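Local structure of peroxiredoxin PRX1, mitochondrial (Saccharomyces cerevisiae, 5YKJ) at residues Glu77-Ile80 / Gln81-Glu85; Arg102-Ala105 / Phe106-Met110. The protein reduces peroxides in the mitochondrion as a 1-Cys peroxiredoxin, its oxidised thiol probably being restored through the glutathione and thioredoxin systems. All coordinates share one frame; numbering follows the deposited sequence.

Both contacts are local and lie in the thioredoxin-like AhpC/TSA domain, contact 1 inside helix 73-87, contact 2 round the one-turn helix 103-107 and the turn that ends it; they follow one another along the chain without nesting or crossing. Contact 1 comes first, where side chains one turn apart meet in helix 73-87, which connects strands 63-69 and 96-98 in a beta-alpha-beta unit. The chain then runs through strand 96-98 at the edge of the mixed sheet and enters contact 2, which starts at the N-cap of its helix. Contact 1 faces helix 46-53, whereas contact 2 reaches strand 30-36. Their centres lie about 24 Å apart, and they do not touch.

Contact 1: residues Glu77-Ile80 / Gln81-Glu85; sequences EKWI and QDIKE
Trp79 and Ile83, one helical turn apart, form the tight side of this contact. CD1 of Ile83 sits over a face of the indole, 3.6 Å from the centroid of its five-membered ring and only 6° off the ring normal, a CH-pi contact. Trp79 has CG anti to its own N (chi1 -170°), and that turn lays the ring beside the next turn of helix, under the end of the isoleucine. The backbone beneath is firmly bonded: Ile83 N bonds to Trp79 O at 3.0 Å, and Lys84 N reaches Ile80 O at 2.9 Å. The solvent side is looser. Here Asp82 N makes only a weak bond to Lys78 O, 3.3 Å long, and a water lies within hydrogen-bonding distance of both that carbonyl and Asp82 OD1. The extended Gln81 side chain runs back past Glu77, its CG 3.5 Å from Glu77 O. With an alanine in place of Trp79, Ile83 CD1 would probably lose the ring face it packs on, and Thr45 OG1 the indole N-H that Trp79 NE1 now gives it. The indole also meets the ring of Phe40, and with Ile83 it touches Val48, so this buried side of helix 73-87, the crossover between strands 63-69 and 96-98, packs on helix 46-53.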
ATOM      1  N   GLU A  77      17.924  -5.581  -9.450  1.00 13.61           N
ATOM      2  CA  GLU A  77      18.867  -4.503  -9.622  1.00 12.18           C
ATOM      3  C   GLU A  77      18.933  -4.003 -11.066  1.00 14.77           C
ATOM      4  O   GLU A  77      18.924  -2.828 -11.278  1.00 15.40           O
ATOM      5  CB  GLU A  77      20.237  -4.930  -9.111  1.00 19.76           C
ATOM      6  CG  GLU A  77      20.353  -4.811  -7.602  1.00 25.29           C
ATOM      7  CD  GLU A  77      21.541  -5.531  -6.991  1.00 39.57           C
ATOM      8  OE1 GLU A  77      22.174  -6.310  -7.639  1.00 37.31           O
ATOM      9  OE2 GLU A  77      21.751  -5.362  -5.803  1.00 46.79           O
ATOM     10  N   LYS A  78      18.959  -4.922 -12.017  1.00 11.89           N
ATOM     11  CA  LYS A  78      18.949  -4.566 -13.415  1.00 12.94           C
ATOM     12  C   LYS A  78      17.641  -3.865 -13.797  1.00 12.05           C
ATOM     13  O   LYS A  78      17.632  -2.941 -14.524  1.00 11.98           O
ATOM     14  CB  LYS A  78      19.103  -5.792 -14.315  1.00 20.86           C
ATOM     15  CG  LYS A  78      20.375  -6.577 -14.142  1.00 40.60           C
ATOM     16  CD  LYS A  78      20.368  -7.904 -14.935  1.00 40.16           C
ATOM     17  CE  LYS A  78      19.168  -8.848 -14.671  1.00 49.86           C
ATOM     18  NZ  LYS A  78      19.404 -10.343 -14.542  1.00 52.29           N
ATOM     19  N   TRP A  79      16.533  -4.368 -13.252  1.00 11.60           N
ATOM     20  CA  TRP A  79      15.226  -3.786 -13.509  1.00 12.94           C
ATOM     21  C   TRP A  79      15.196  -2.343 -12.992  1.00 10.39           C
ATOM     22  O   TRP A  79      14.730  -1.497 -13.641  1.00 10.52           O
ATOM     23  CB  TRP A  79      14.147  -4.645 -12.831  1.00 10.00           C
ATOM     24  CG  TRP A  79      12.721  -4.318 -13.182  1.00  9.77           C
ATOM     25  CD1 TRP A  79      12.284  -3.808 -14.334  1.00 10.19           C
ATOM     26  CD2 TRP A  79      11.576  -4.504 -12.371  1.00  9.26           C
ATOM     27  NE1 TRP A  79      10.948  -3.633 -14.300  1.00 11.86           N
ATOM     28  CE2 TRP A  79      10.497  -4.038 -13.088  1.00 10.58           C
ATOM     29  CE3 TRP A  79      11.379  -4.956 -11.091  1.00 11.14           C
ATOM     30  CZ2 TRP A  79       9.217  -4.058 -12.594  1.00 14.03           C
ATOM     31  CZ3 TRP A  79      10.103  -4.985 -10.600  1.00 10.55           C
ATOM     32  CH2 TRP A  79       9.044  -4.533 -11.351  1.00 13.86           C
ATOM     33  N   ILE A  80      15.756  -2.127 -11.814  1.00 10.22           N
ATOM     34  CA  ILE A  80      15.781  -0.766 -11.280  1.00 11.42           C
ATOM     35  C   ILE A  80      16.563   0.199 -12.180  1.00 13.65           C
ATOM     36  O   ILE A  80      16.242   1.302 -12.221  1.00 11.03           O
ATOM     37  CB  ILE A  80      16.265  -0.734  -9.820  1.00 11.42           C
ATOM     38  CG1 ILE A  80      15.118  -1.103  -8.894  1.00 14.25           C
ATOM     39  CG2 ILE A  80      16.828   0.605  -9.382  1.00 12.99           C
ATOM     40  CD1 ILE A  80      15.626  -1.204  -7.496  1.00 45.66           C
ATOM     41  N   GLN A  81      17.595  -0.295 -12.830  1.00 13.00           N
ATOM     42  CA  GLN A  81      18.343   0.547 -13.740  1.00 12.61           C
ATOM     43  C   GLN A  81      17.445   0.983 -14.892  1.00 12.83           C
ATOM     44  O   GLN A  81      17.490   2.101 -15.282  1.00 13.09           O
ATOM     45  CB  GLN A  81      19.646  -0.125 -14.210  1.00 16.03           C
ATOM     46  CG  GLN A  81      20.618  -0.431 -13.101  1.00 18.93           C
ATOM     47  CD  GLN A  81      21.851  -1.191 -13.525  1.00 35.46           C
ATOM     48  OE1 GLN A  81      22.315  -1.047 -14.581  1.00 30.07           O
ATOM     49  NE2 GLN A  81      22.346  -2.015 -12.666  1.00 56.12           N
ATOM     50  N   ASP A  82      16.643   0.081 -15.411  1.00 12.01           N
ATOM     51  CA  ASP A  82      15.734   0.442 -16.474  1.00 12.72           C
ATOM     52  C   ASP A  82      14.683   1.448 -15.970  1.00 19.04           C
ATOM     53  O   ASP A  82      14.382   2.386 -16.606  1.00 14.46           O
ATOM     54  CB  ASP A  82      15.017  -0.807 -16.976  1.00 20.09           C
ATOM     55  CG  ASP A  82      15.781  -1.570 -18.026  1.00 24.24           C
ATOM     56  OD1 ASP A  82      16.898  -1.226 -18.291  1.00 18.48           O
ATOM     57  OD2 ASP A  82      15.158  -2.458 -18.561  1.00 15.46           O
ATOM     58  N   ILE A  83      14.170   1.187 -14.780  1.00 11.40           N
ATOM     59  CA  ILE A  83      13.158   2.052 -14.177  1.00 14.70           C
ATOM     60  C   ILE A  83      13.710   3.482 -13.975  1.00 16.09           C
ATOM     61  O   ILE A  83      13.052   4.422 -14.258  1.00 15.81           O
ATOM     62  CB  ILE A  83      12.626   1.459 -12.843  1.00 14.23           C
ATOM     63  CG1 ILE A  83      11.737   0.222 -13.052  1.00 12.53           C
ATOM     64  CG2 ILE A  83      11.849   2.510 -12.028  1.00 16.04           C
ATOM     65  CD1 ILE A  83      11.772  -0.817 -11.975  1.00 18.49           C
ATOM     66  N   LYS A  84      14.951   3.601 -13.537  1.00 12.43           N
ATOM     67  CA  LYS A  84      15.551   4.900 -13.361  1.00 13.49           C
ATOM     68  C   LYS A  84      15.543   5.655 -14.703  1.00 19.50           C
ATOM     69  O   LYS A  84      15.173   6.791 -14.776  1.00 17.79           O
ATOM     70  CB  LYS A  84      16.998   4.782 -12.765  1.00 13.40           C
ATOM     71  CG  LYS A  84      17.038   4.433 -11.289  1.00 13.70           C
ATOM     72  CD  LYS A  84      18.430   4.459 -10.665  1.00 16.63           C
ATOM     73  CE  LYS A  84      19.474   3.636 -11.387  1.00 35.03           C
ATOM     74  NZ  LYS A  84      20.832   3.940 -10.823  1.00 26.90           N
ATOM     75  N   GLU A  85      15.930   4.961 -15.744  1.00 12.67           N
ATOM     76  CA  GLU A  85      15.946   5.544 -17.074  1.00 17.97           C
ATOM     77  C   GLU A  85      14.590   5.942 -17.583  1.00 20.30           C
ATOM     78  O   GLU A  85      14.439   7.000 -18.113  1.00 24.66           O
ATOM     79  CB  GLU A  85      16.607   4.605 -18.094  1.00 21.78           C
ATOM     80  CG  GLU A  85      17.983   4.116 -17.696  1.00 35.74           C
ATOM     81  CD  GLU A  85      18.505   2.936 -18.504  1.00 40.26           C
ATOM     82  OE1 GLU A  85      17.949   2.675 -19.574  1.00 28.86           O
ATOM     83  OE2 GLU A  85      19.493   2.307 -18.079  1.00 37.91           O
TER
HETATM   84  O   HOH W   1      19.084  -2.772 -17.004  1.00 27.32           O

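Contact 2: residues Arg102-Ala105 / Phe106-Met110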
ATOM      1  N   ARG A 102       8.859 -17.481  -4.287  1.00  9.44           N
ATOM      2  CA  ARG A 102       7.506 -17.116  -3.944  1.00  9.46           C
ATOM      3  C   ARG A 102       7.180 -17.279  -2.474  1.00  8.79           C
ATOM      4  O   ARG A 102       6.048 -17.310  -2.140  1.00  9.27           O
ATOM      5  CB  ARG A 102       6.450 -17.939  -4.722  1.00 14.32           C
ATOM      6  CG  ARG A 102       6.615 -18.151  -6.163  1.00 35.66           C
ATOM      7  CD  ARG A 102       5.826 -19.392  -6.574  1.00 27.93           C
ATOM      8  NE  ARG A 102       6.185 -19.720  -7.914  1.00 23.95           N
ATOM      9  CZ  ARG A 102       5.389 -20.016  -8.908  1.00 33.75           C
ATOM     10  NH1 ARG A 102       4.098 -20.116  -8.767  1.00 16.09           N
ATOM     11  NH2 ARG A 102       5.951 -20.228 -10.048  1.00 31.76           N
ATOM     12  N   ASN A 103       8.189 -17.356  -1.642  1.00  9.09           N
ATOM     13  CA  ASN A 103       7.934 -17.560  -0.242  1.00  9.80           C
ATOM     14  C   ASN A 103       7.133 -16.407   0.431  1.00 10.68           C
ATOM     15  O   ASN A 103       6.269 -16.639   1.209  1.00  8.85           O
ATOM     16  CB  ASN A 103       9.267 -17.825   0.530  1.00 10.39           C
ATOM     17  CG  ASN A 103      10.072 -18.972  -0.045  1.00 14.09           C
ATOM     18  OD1 ASN A 103       9.591 -19.984  -0.262  1.00 18.12           O
ATOM     19  ND2 ASN A 103      11.287 -18.742  -0.282  1.00 19.43           N
ATOM     20  N   VAL A 104       7.521 -15.178   0.131  1.00  8.07           N
ATOM     21  CA  VAL A 104       6.839 -14.016   0.691  1.00 10.91           C
ATOM     22  C   VAL A 104       5.426 -13.843   0.087  1.00  9.29           C
ATOM     23  O   VAL A 104       4.524 -13.524   0.738  1.00  8.92           O
ATOM     24  CB  VAL A 104       7.665 -12.704   0.605  1.00 11.76           C
ATOM     25  CG1 VAL A 104       6.938 -11.493   1.196  1.00 13.25           C
ATOM     26  CG2 VAL A 104       9.015 -12.894   1.246  1.00 12.52           C
ATOM     27  N   ALA A 105       5.324 -14.112  -1.200  1.00  8.01           N
ATOM     28  CA  ALA A 105       4.040 -14.043  -1.862  1.00 11.96           C
ATOM     29  C   ALA A 105       3.059 -15.029  -1.245  1.00 10.68           C
ATOM     30  O   ALA A 105       1.950 -14.758  -1.093  1.00  8.12           O
ATOM     31  CB  ALA A 105       4.210 -14.364  -3.340  1.00 11.40           C
ATOM     32  N   PHE A 106       3.578 -16.204  -0.937  1.00  7.41           N
ATOM     33  CA  PHE A 106       2.829 -17.267  -0.305  1.00  7.93           C
ATOM     34  C   PHE A 106       2.375 -16.849   1.093  1.00  9.05           C
ATOM     35  O   PHE A 106       1.259 -17.016   1.448  1.00  7.15           O
ATOM     36  CB  PHE A 106       3.681 -18.553  -0.272  1.00  8.16           C
ATOM     37  CG  PHE A 106       3.018 -19.743   0.394  1.00  9.35           C
ATOM     38  CD1 PHE A 106       1.937 -20.376  -0.139  1.00 13.99           C
ATOM     39  CD2 PHE A 106       3.540 -20.221   1.556  1.00 11.72           C
ATOM     40  CE1 PHE A 106       1.381 -21.435   0.504  1.00 22.28           C
ATOM     41  CE2 PHE A 106       2.991 -21.293   2.175  1.00 12.66           C
ATOM     42  CZ  PHE A 106       1.911 -21.897   1.656  1.00 15.61           C
ATOM     43  N   LEU A 107       3.302 -16.229   1.814  1.00  6.88           N
ATOM     44  CA  LEU A 107       3.020 -15.751   3.144  1.00  6.63           C
ATOM     45  C   LEU A 107       1.894 -14.699   3.138  1.00  6.30           C
ATOM     46  O   LEU A 107       1.191 -14.565   4.058  1.00  8.33           O
ATOM     47  CB  LEU A 107       4.282 -15.177   3.781  1.00  7.86           C
ATOM     48  CG  LEU A 107       4.170 -14.469   5.107  1.00  7.75           C
ATOM     49  CD1 LEU A 107       3.871 -15.487   6.197  1.00 10.16           C
ATOM     50  CD2 LEU A 107       5.465 -13.758   5.408  1.00  9.83           C
ATOM     51  N   TYR A 108       1.814 -13.994   2.036  1.00  6.20           N
ATOM     52  CA  TYR A 108       0.813 -12.960   1.866  1.00  9.51           C
ATOM     53  C   TYR A 108      -0.452 -13.388   1.121  1.00  8.03           C
ATOM     54  O   TYR A 108      -1.201 -12.590   0.725  1.00  8.81           O
ATOM     55  CB  TYR A 108       1.430 -11.632   1.347  1.00  7.53           C
ATOM     56  CG  TYR A 108       1.977 -10.778   2.456  1.00  5.74           C
ATOM     57  CD1 TYR A 108       3.153 -11.104   3.068  1.00  6.32           C
ATOM     58  CD2 TYR A 108       1.290  -9.665   2.895  1.00  8.66           C
ATOM     59  CE1 TYR A 108       3.635 -10.360   4.121  1.00 10.51           C
ATOM     60  CE2 TYR A 108       1.759  -8.921   3.942  1.00  7.61           C
ATOM     61  CZ  TYR A 108       2.936  -9.260   4.540  1.00 10.07           C
ATOM     62  OH  TYR A 108       3.372  -8.515   5.549  1.00 11.60           O
ATOM     63  N   ASP A 109      -0.566 -14.699   0.978  1.00  7.81           N
ATOM     64  CA  ASP A 109      -1.720 -15.363   0.397  1.00  8.98           C
ATOM     65  C   ASP A 109      -2.007 -15.120  -1.086  1.00 13.74           C
ATOM     66  O   ASP A 109      -3.083 -15.354  -1.529  1.00 11.97           O
ATOM     67  CB  ASP A 109      -2.978 -15.071   1.223  1.00  9.21           C
ATOM     68  CG  ASP A 109      -3.001 -15.797   2.569  1.00 12.21           C
ATOM     69  OD1 ASP A 109      -2.432 -16.824   2.723  1.00 13.77           O
ATOM     70  OD2 ASP A 109      -3.637 -15.311   3.472  1.00 18.13           O
ATOM     71  N   MET A 110      -1.003 -14.669  -1.799  1.00  9.63           N
ATOM     72  CA  MET A 110      -1.161 -14.428  -3.208  1.00  9.48           C
ATOM     73  C   MET A 110      -0.986 -15.652  -4.102  1.00 13.02           C
ATOM     74  O   MET A 110      -1.390 -15.622  -5.223  1.00 14.95           O
ATOM     75  CB  MET A 110      -0.277 -13.309  -3.670  1.00 10.39           C
ATOM     76  CG  MET A 110      -0.701 -12.043  -3.034  1.00 11.50           C
ATOM     77  SD  MET A 110       0.347 -10.618  -3.557  1.00  8.28           S
ATOM     78  CE  MET A 110       1.877 -10.846  -2.605  1.00  7.25           C
TER
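A Schellman motif closes helix 103-107 here, and the hydrogen bonds between Arg102-Ala105 and Phe106-Met110 run from the N-cap to that closing turn. Met110 N bonds back to Ala105 O at 3.0 Å, while inside the turn Asp109 N bonds to Phe106 O, also at 3.0 Å. Asp109 is the C-prime residue, and its positive phi of 66° swings the chain out of the helix. Ala105 O carries a second, weak bond from Tyr108 N, whose better partner is Val104 O at 3.0 Å. At the other end Phe106 N meets the carbonyl oxygen of the N-cap residue, Arg102 O, again at 3.0 Å, and Leu107 N donates to Asn103 O.

Side chains follow the same turn. Met110 bends at its last torsion (chi3 -76°), which brings CE back against the start of the turn, 3.9 Å from Ala105 CA. Tyr108 lies with the edge of its ring by Val104 O, CD1 3.6 Å from that oxygen, and the same CD1 passes Val104 CG1 more loosely at 4.2 Å. Its hydroxyl bonds to Pro9 O, and its ring meets Phe131 edge-to-face, so both the hydroxyl and the ring of the tyrosine have partners beyond the turn.

The Arg102 guanidinium turns away from the helix to Phe116 O, Lys117 O and Ser123 OG, three bonds that hold the following loop close, while Asp99, just before the helix, receives Val104 N and Ala105 N on its two carboxylate oxygens. The Schellman turn thus ends the short helix that follows edge strand 96-98 and, with Tyr108 on Leu33 and Met110 on Ser35, packs against strand 30-36, central in the mixed sheet of the thioredoxin-like fold.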